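Local coordinates for penicillin-binding protein 2B (Streptococcus pneumoniae, PDB 2WAD) that probably cross-links the peptide stems of adjacent glycan strands in cell-wall peptidoglycan as a penicillin-binding transpeptidase of the elongation machinery, at residues I63-G68 and T311-F316; I421-K426 and S443-V448. One frame throughout, in Å; residues are numbered along the deposited sequence.

Contact 1 of 2, residues I63-G68 and T311-F316; sequences IYDASG and TIDLAF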
loop_
_atom_site.group_PDB
_atom_site.type_symbol
_atom_site.label_atom_id
_atom_site.label_comp_id
_atom_site.label_asym_id
_atom_site.label_seq_id
_atom_site.Cartn_x
_atom_site.Cartn_y
_atom_site.Cartn_z
ATOM N N ILE A 63 -6.087 -6.188 -12.946
ATOM C CA ILE A 63 -4.893 -5.402 -12.669
ATOM C C ILE A 63 -3.757 -5.841 -13.599
ATOM O O ILE A 63 -3.423 -7.020 -13.659
ATOM C CB ILE A 63 -4.390 -5.632 -11.218
ATOM C CG1 ILE A 63 -5.545 -5.698 -10.213
ATOM C CG2 ILE A 63 -3.307 -4.648 -10.845
ATOM C CD1 ILE A 63 -6.059 -4.371 -9.750
ATOM N N TYR A 64 -3.142 -4.874 -14.271
ATOM C CA TYR A 64 -2.131 -5.137 -15.274
ATOM C C TYR A 64 -0.859 -4.378 -14.972
ATOM O O TYR A 64 -0.895 -3.279 -14.401
ATOM C CB TYR A 64 -2.654 -4.756 -16.658
ATOM C CG TYR A 64 -3.832 -5.598 -17.103
ATOM C CD1 TYR A 64 -3.638 -6.764 -17.838
ATOM C CD2 TYR A 64 -5.143 -5.220 -16.797
ATOM C CE1 TYR A 64 -4.714 -7.546 -18.260
ATOM C CE2 TYR A 64 -6.215 -5.986 -17.208
ATOM C CZ TYR A 64 -5.995 -7.147 -17.941
ATOM O OH TYR A 64 -7.052 -7.926 -18.363
ATOM N N ASP A 65 0.274 -4.958 -15.348
ATOM C CA ASP A 65 1.531 -4.232 -15.217
ATOM C C ASP A 65 1.658 -3.312 -16.423
ATOM O O ASP A 65 0.799 -3.331 -17.311
ATOM C CB ASP A 65 2.725 -5.182 -15.029
ATOM C CG ASP A 65 3.390 -5.604 -16.334
ATOM O OD1 ASP A 65 4.579 -5.984 -16.294
ATOM O OD2 ASP A 65 2.756 -5.578 -17.402
ATOM N N ALA A 66 2.729 -2.530 -16.451
ATOM C CA ALA A 66 2.944 -1.485 -17.443
ATOM C C ALA A 66 3.067 -1.974 -18.895
ATOM O O ALA A 66 2.897 -1.184 -19.830
ATOM C CB ALA A 66 4.172 -0.652 -17.071
ATOM N N SER A 67 3.364 -3.255 -19.088
ATOM C CA SER A 67 3.418 -3.822 -20.434
ATOM C C SER A 67 2.171 -4.643 -20.782
ATOM O O SER A 67 2.025 -5.154 -21.897
ATOM C CB SER A 67 4.691 -4.659 -20.619
ATOM O OG SER A 67 4.558 -5.926 -19.993
ATOM N N GLY A 68 1.253 -4.773 -19.832
ATOM C CA GLY A 68 -0.032 -5.375 -20.167
ATOM C C GLY A 68 -0.150 -6.796 -19.671
ATOM O O GLY A 68 -1.139 -7.453 -19.953
ATOM N N THR A 311 2.199 1.531 -13.200
ATOM C CA THR A 311 3.325 2.267 -13.745
ATOM C C THR A 311 4.544 1.362 -13.727
ATOM O O THR A 311 5.532 1.664 -14.389
ATOM C CB THR A 311 3.644 3.495 -12.871
ATOM O OG1 THR A 311 3.805 3.071 -11.510
ATOM C CG2 THR A 311 2.516 4.520 -12.916
ATOM N N ILE A 312 4.487 0.280 -12.951
ATOM C CA ILE A 312 5.625 -0.628 -12.805
ATOM C C ILE A 312 5.622 -1.716 -13.859
ATOM O O ILE A 312 4.594 -2.351 -14.113
ATOM C CB ILE A 312 5.646 -1.358 -11.440
ATOM C CG1 ILE A 312 5.649 -0.352 -10.274
ATOM C CG2 ILE A 312 6.864 -2.291 -11.374
ATOM C CD1 ILE A 312 5.299 -0.974 -8.946
ATOM N N ASP A 313 6.785 -1.926 -14.464
ATOM C CA ASP A 313 6.970 -3.030 -15.379
ATOM C C ASP A 313 7.550 -4.238 -14.640
ATOM O O ASP A 313 8.580 -4.139 -13.995
ATOM C CB ASP A 313 7.900 -2.569 -16.500
ATOM C CG ASP A 313 7.875 -3.498 -17.672
ATOM O OD1 ASP A 313 8.424 -4.611 -17.535
ATOM O OD2 ASP A 313 7.261 -3.126 -18.695
ATOM N N LEU A 314 6.887 -5.382 -14.706
ATOM C CA LEU A 314 7.404 -6.583 -14.060
ATOM C C LEU A 314 8.891 -6.869 -14.307
ATOM O O LEU A 314 9.592 -7.257 -13.372
ATOM C CB LEU A 314 6.596 -7.803 -14.504
ATOM C CG LEU A 314 5.606 -8.498 -13.566
ATOM C CD1 LEU A 314 4.769 -7.466 -12.858
ATOM C CD2 LEU A 314 4.731 -9.466 -14.348
ATOM N N ALA A 315 9.349 -6.722 -15.552
ATOM C CA ALA A 315 10.716 -7.049 -15.932
ATOM C C ALA A 315 11.678 -6.125 -15.193
ATOM O O ALA A 315 12.663 -6.587 -14.609
ATOM C CB ALA A 315 10.915 -6.959 -17.466
ATOM N N PHE A 316 11.388 -4.824 -15.209
ATOM C CA PHE A 316 12.173 -3.878 -14.415
ATOM C C PHE A 316 12.174 -4.254 -12.927
ATOM O O PHE A 316 13.224 -4.386 -12.285
ATOM C CB PHE A 316 11.767 -2.413 -14.647
ATOM C CG PHE A 316 12.694 -1.445 -13.994
ATOM C CD1 PHE A 316 14.030 -1.393 -14.364
ATOM C CD2 PHE A 316 12.257 -0.630 -12.965
ATOM C CE1 PHE A 316 14.914 -0.529 -13.727
ATOM C CE2 PHE A 316 13.123 0.243 -12.325
ATOM C CZ PHE A 316 14.449 0.293 -12.700
HETATM O O HOH W 1 6.644 -6.354 -18.146
#

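Contact 2 of 2, residues I421-K426 and S443-V448; sequences IYSWYK and SSNAYV. Unlike the reference sequence in segment 421-426: Y422 (reference Asn), K426 (reference Thr). Unlike the reference sequence in segment 443-448: A446 (reference Thr), V448 (reference Met).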
loop_
_atom_site.group_PDB
_atom_site.type_symbol
_atom_site.label_atom_id
_atom_site.label_comp_id
_atom_site.label_asym_id
_atom_site.label_seq_id
_atom_site.Cartn_x
_atom_site.Cartn_y
_atom_site.Cartn_z
ATOM N N ILE A 421 31.498 17.153 17.972
ATOM C CA ILE A 421 30.957 16.578 16.740
ATOM C C ILE A 421 31.948 16.738 15.591
ATOM O O ILE A 421 32.410 17.861 15.322
ATOM C CB ILE A 421 29.611 17.255 16.337
ATOM C CG1 ILE A 421 28.503 16.933 17.346
ATOM C CG2 ILE A 421 29.185 16.830 14.958
ATOM C CD1 ILE A 421 27.520 18.098 17.509
ATOM N N TYR A 422 32.225 15.627 14.903
ATOM C CA TYR A 422 33.147 15.586 13.754
ATOM C C TYR A 422 32.444 15.038 12.519
ATOM O O TYR A 422 31.338 14.487 12.614
ATOM C CB TYR A 422 34.345 14.665 14.039
ATOM C CG TYR A 422 35.211 15.098 15.194
ATOM C CD1 TYR A 422 36.245 15.997 15.009
ATOM C CD2 TYR A 422 34.976 14.623 16.476
ATOM C CE1 TYR A 422 37.031 16.411 16.064
ATOM C CE2 TYR A 422 35.757 15.036 17.540
ATOM C CZ TYR A 422 36.790 15.925 17.331
ATOM O OH TYR A 422 37.583 16.339 18.393
ATOM N N SER A 423 33.108 15.160 11.371
ATOM C CA SER A 423 32.632 14.545 10.138
ATOM C C SER A 423 33.412 13.245 9.944
ATOM O O SER A 423 34.248 12.907 10.777
ATOM C CB SER A 423 32.852 15.493 8.957
ATOM O OG SER A 423 31.980 16.609 9.058
ATOM N N TRP A 424 33.151 12.525 8.861
ATOM C CA TRP A 424 33.826 11.251 8.607
ATOM C C TRP A 424 35.348 11.415 8.519
ATOM O O TRP A 424 36.086 10.504 8.854
ATOM C CB TRP A 424 33.272 10.588 7.340
ATOM C CG TRP A 424 33.548 11.317 6.045
ATOM C CD1 TRP A 424 32.739 12.242 5.425
ATOM C CD2 TRP A 424 34.679 11.137 5.181
ATOM N NE1 TRP A 424 33.296 12.635 4.228
ATOM C CE2 TRP A 424 34.495 11.984 4.064
ATOM C CE3 TRP A 424 35.834 10.348 5.245
ATOM C CZ2 TRP A 424 35.421 12.055 3.023
ATOM C CZ3 TRP A 424 36.755 10.426 4.194
ATOM C CH2 TRP A 424 36.537 11.271 3.103
ATOM N N TYR A 425 35.808 12.592 8.111
ATOM C CA TYR A 425 37.236 12.870 7.966
ATOM C C TYR A 425 37.956 13.438 9.205
ATOM O O TYR A 425 39.146 13.724 9.148
ATOM C CB TYR A 425 37.435 13.806 6.769
ATOM C CG TYR A 425 36.426 14.933 6.618
ATOM C CD1 TYR A 425 35.368 14.825 5.715
ATOM C CD2 TYR A 425 36.554 16.114 7.339
ATOM C CE1 TYR A 425 34.451 15.849 5.542
ATOM C CE2 TYR A 425 35.644 17.157 7.179
ATOM C CZ TYR A 425 34.602 17.025 6.271
ATOM O OH TYR A 425 33.706 18.067 6.096
ATOM N N LYS A 426 37.227 13.613 10.308
ATOM C CA LYS A 426 37.793 14.022 11.602
ATOM C C LYS A 426 38.734 15.222 11.513
ATOM O O LYS A 426 38.348 16.303 11.077
ATOM C CB LYS A 426 38.519 12.857 12.303
ATOM C CG LYS A 426 37.795 11.521 12.278
ATOM C CD LYS A 426 36.536 11.630 13.115
ATOM C CE LYS A 426 35.772 10.319 13.217
ATOM N NZ LYS A 426 34.467 10.557 13.899
ATOM N N SER A 443 30.021 15.930 2.579
ATOM C CA SER A 443 29.147 15.464 3.649
ATOM C C SER A 443 29.574 16.036 4.992
ATOM O O SER A 443 29.719 15.309 5.969
ATOM C CB SER A 443 29.048 13.932 3.694
ATOM O OG SER A 443 27.830 13.505 4.314
ATOM N N SER A 444 29.781 17.345 5.021
ATOM C CA SER A 444 30.222 18.015 6.237
ATOM C C SER A 444 29.123 18.047 7.292
ATOM O O SER A 444 28.040 18.600 7.054
ATOM C CB SER A 444 30.620 19.455 5.898
ATOM O OG SER A 444 30.714 20.218 7.082
ATOM N N ASN A 445 29.394 17.480 8.463
ATOM C CA ASN A 445 28.509 17.718 9.604
ATOM C C ASN A 445 28.627 19.141 10.179
ATOM O O ASN A 445 27.647 19.665 10.702
ATOM C CB ASN A 445 28.739 16.702 10.728
ATOM C CG ASN A 445 28.141 15.328 10.440
ATOM O OD1 ASN A 445 27.224 15.157 9.625
ATOM N ND2 ASN A 445 28.642 14.331 11.159
ATOM N N ALA A 446 29.804 19.763 10.096
ATOM C CA ALA A 446 29.998 21.102 10.670
ATOM C C ALA A 446 29.048 22.112 10.043
ATOM O O ALA A 446 28.542 23.011 10.730
ATOM C CB ALA A 446 31.430 21.595 10.506
ATOM N N TYR A 447 28.839 21.982 8.737
ATOM C CA TYR A 447 28.016 22.973 8.023
ATOM C C TYR A 447 26.544 22.924 8.486
ATOM O O TYR A 447 25.917 23.983 8.688
ATOM C CB TYR A 447 28.110 22.759 6.507
ATOM C CG TYR A 447 27.626 23.936 5.674
ATOM C CD1 TYR A 447 28.503 24.941 5.299
ATOM C CD2 TYR A 447 26.292 24.057 5.288
ATOM C CE1 TYR A 447 28.077 26.031 4.555
ATOM C CE2 TYR A 447 25.849 25.155 4.554
ATOM C CZ TYR A 447 26.754 26.128 4.194
ATOM O OH TYR A 447 26.358 27.225 3.469
ATOM N N VAL A 448 26.005 21.709 8.665
ATOM C CA VAL A 448 24.595 21.531 8.962
ATOM C C VAL A 448 24.284 21.705 10.446
ATOM O O VAL A 448 23.171 22.067 10.797
ATOM C CB VAL A 448 24.015 20.173 8.483
ATOM C CG1 VAL A 448 23.865 20.145 6.954
ATOM C CG2 VAL A 448 24.821 18.991 9.007
HETATM O O HOH W 2 30.211 13.101 8.173
#

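Contact 1 of 2, residues I63-G68 and T311-F316
D65 and L314 meet where the turn after strand 63-64 reaches the start of helix 314-334. The carboxylate of D65 is shared between both segments. OD1 accepts from L314 N at 2.9 Å, on its anti side and 21° out of the carboxylate plane, while OD2 stays within its own turn, taking S67 N from well above that plane, a weak bond from G68 N, and K69 N. The L314 side chain crosses that of D65 at about a right angle, its CD1 lying 3.8 Å from D65 CB. Next door, A66 N donates to I312 O at 3.0 Å, and A66 CB rests 3.4 Å from the same oxygen.

D313 has CG anti to its backbone N (chi1 -165°), and from there OD1 offers its anti lone pair to A315 N. Its other oxygen, OD2, lies 3.6 Å from S67 CB. The two aspartates would repel each other, with D65 OD1 4.3 Å from D313 OD1, but one water donates to both oxygens and accepts from S67 OG, which probably eases the repulsion. Two motifs therefore face each other: an Asx turn at D65, set in a type I turn from D65 to G68, and the N-cap of a helix at D313.

Contact 2 of 2, residues I421-K426 and S443-V448
N445 reaches from the first turn of helix 445-455 to the loop residues Y422 and S423. Its CB lies 4.3 Å from I421 CG2 and 3.6 Å from S423 OG. With chi1 at -76°, CG stands anti to the carbonyl carbon, beside the backbone N, and there the amide divides its work: ND2 donates to Y422 O at 3.1 Å, the acceptor close to the amide plane, while OD1 turns to K389 NZ. The backbone N of N445 donates to S423 OG at 2.8 Å, so one residue grips two successive loop residues.

Beside it, S444 caps the helix, its OG accepting from Y447 N and also bonded to D410. Y425 OH packs 3.4 Å from S444 CB and shares the D410 carboxylate. A water bridges W424 N and S443 O, and that same carbonyl sits at the edge of the W424 ring. S443 OG meets both K615 and S386, the likely acyl-ester serine; S386 and K389 fit the SxxK motif, S443 to N445 the SxN motif, and K615 probably the KTG motif of penicillin-binding proteins.

The contact thus lies at the joint between two helices. S443 closes helix 436-442 in a Schellman motif and S444 opens 445-455; strand 432-434 packs against Y425 and S444, helix 389-398 lies against V448, and the loop 421-426 borders the active-site residues.

Both segments of contact 1 precede those of contact 2 in the sequence, and the two do not touch: their centres are 43 Å apart and their nearest atoms about 25 Å. They share no sheet. Contact 1 joins a turn of the dimerisation domain to the start of helix 314-334, beside the mixed sheet in which strands 63-64 and 307-310 run parallel; it bridges 242 intervening residues. Contact 2 is a local pairing within the transpeptidase domain. One therefore belongs to the junction of the two parts, well away from S386, though the D313 side chain lies about 6 Å from a bound zinc ion; the other borders the active site, which comparison of drug-sensitive and drug-resistant structures shows to be highly flexible.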